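Local coordinates for protein SsRai1 (Scheffersomyces stipitis, PDB 5BTO) that removes the NAD cap from the 5' end of NAD-capped RNAs and binds the exoribonuclease RAT1, stabilising it and stimulating its activity, at the interface of chains A and B. Numbering follows the deposited sequence. Chains: chain A/B, SsRai1.

The interface of chains A and B. Residues chain A 17, 327, 335, 338; chain B 193, 196-197.
The short 3-10 turn 195-197 of chain B is set against the helix 333-350 and two loop residues of chain A, with B:Asp197 meeting A:Arg17 and A:Ser327 and contributing more buried surface than the other residues of the patch. Donors reach its backbone carbonyl from opposite faces of the plane: A:Ser327 OG donates to B:Asp197 O at 2.8 Å from 45° above it, and within chain B the amine B:Lys193 NZ reaches the same oxygen at 2.9 Å. The lysine chain bends at chi3 (-68°), which turns its tip back to that carbonyl; its separation from A:Ser327 N is implausibly short and the placement there doubtful, though water 1 lies within reach of both nitrogens. An alanine here removes the amine, and would probably leave B:Asp197 O to rely more on A:Ser327 OG and water 1 less firmly held. On the carboxylate side the salt bridge is long, 3.8 Å from A:Arg17 NE to B:Asp197 OD1, and the guanidinium and carboxylate planes stand 86° apart, a poor geometry for paired bonds. Water 3 links A:Thr335 OG1 and A:Lys338 NZ to B:Asp197 through a long, probably weak contact to OD1, while water 2 joins the same threonine hydroxyl to B:Ala196 O. A:Lys338 NZ, 4.4 Å from B:Asp197 OD1, may add a modest attraction if both groups are charged. This small, partly water-mediated patch helps join two copies not related by an exact two-fold, and may reflect crystal packing rather than a functional dimer.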
# COMPACT_ATOMS: atom_id res chain seq x y z
N ARG A 17 -1.62 -2.56 -5.29
CA ARG A 17 -1.89 -3.48 -6.39
C ARG A 17 -2.34 -2.72 -7.63
O ARG A 17 -3.28 -1.91 -7.55
CB ARG A 17 -3.00 -4.49 -6.02
CG ARG A 17 -2.70 -5.42 -4.85
CD ARG A 17 -1.64 -6.46 -5.18
NE ARG A 17 -1.42 -7.40 -4.07
CZ ARG A 17 -0.54 -7.20 -3.09
NH1 ARG A 17 0.21 -6.09 -3.07
NH2 ARG A 17 -0.40 -8.10 -2.13
N SER A 327 -0.84 -9.76 1.58
CA SER A 327 -0.51 -10.99 0.87
C SER A 327 0.82 -11.56 1.33
O SER A 327 1.89 -11.16 0.85
CB SER A 327 -0.49 -10.79 -0.65
OG SER A 327 -1.80 -10.65 -1.17
N THR A 335 -1.64 -12.12 -8.09
CA THR A 335 -1.40 -11.12 -7.06
C THR A 335 0.03 -10.59 -7.16
O THR A 335 0.27 -9.37 -7.05
CB THR A 335 -1.64 -11.71 -5.65
OG1 THR A 335 -2.96 -12.25 -5.59
CG2 THR A 335 -1.50 -10.64 -4.59
N LYS A 338 0.26 -8.16 -10.01
CA LYS A 338 -0.36 -6.88 -9.68
C LYS A 338 0.52 -6.04 -8.75
O LYS A 338 0.60 -4.81 -8.88
CB LYS A 338 -1.75 -7.09 -9.06
CG LYS A 338 -2.79 -7.65 -10.03
CD LYS A 338 -4.07 -7.98 -9.28
CE LYS A 338 -5.06 -8.73 -10.15
NZ LYS A 338 -6.25 -9.20 -9.38
N LYS B 193 -8.05 -5.64 2.53
CA LYS B 193 -7.87 -5.47 1.09
C LYS B 193 -9.04 -6.14 0.41
O LYS B 193 -9.81 -6.84 1.07
CB LYS B 193 -6.57 -6.14 0.63
CG LYS B 193 -5.30 -5.49 1.11
CD LYS B 193 -4.09 -6.36 0.78
CE LYS B 193 -4.12 -7.65 1.60
NZ LYS B 193 -2.92 -8.49 1.37
N ALA B 196 -9.77 -10.77 -3.28
CA ALA B 196 -8.85 -11.44 -4.18
C ALA B 196 -7.40 -11.21 -3.79
O ALA B 196 -6.51 -11.96 -4.19
CB ALA B 196 -9.09 -10.99 -5.61
N ASP B 197 -7.15 -10.16 -3.02
CA ASP B 197 -5.78 -9.83 -2.64
C ASP B 197 -5.48 -10.17 -1.18
O ASP B 197 -4.42 -9.82 -0.67
CB ASP B 197 -5.48 -8.35 -2.94
CG ASP B 197 -5.63 -8.02 -4.42
OD1 ASP B 197 -4.87 -8.58 -5.25
OD2 ASP B 197 -6.51 -7.19 -4.76
O HOH W 1 -0.14 -7.17 1.25
O HOH W 2 -4.06 -13.60 -3.34
O HOH W 3 -5.18 -11.06 -7.34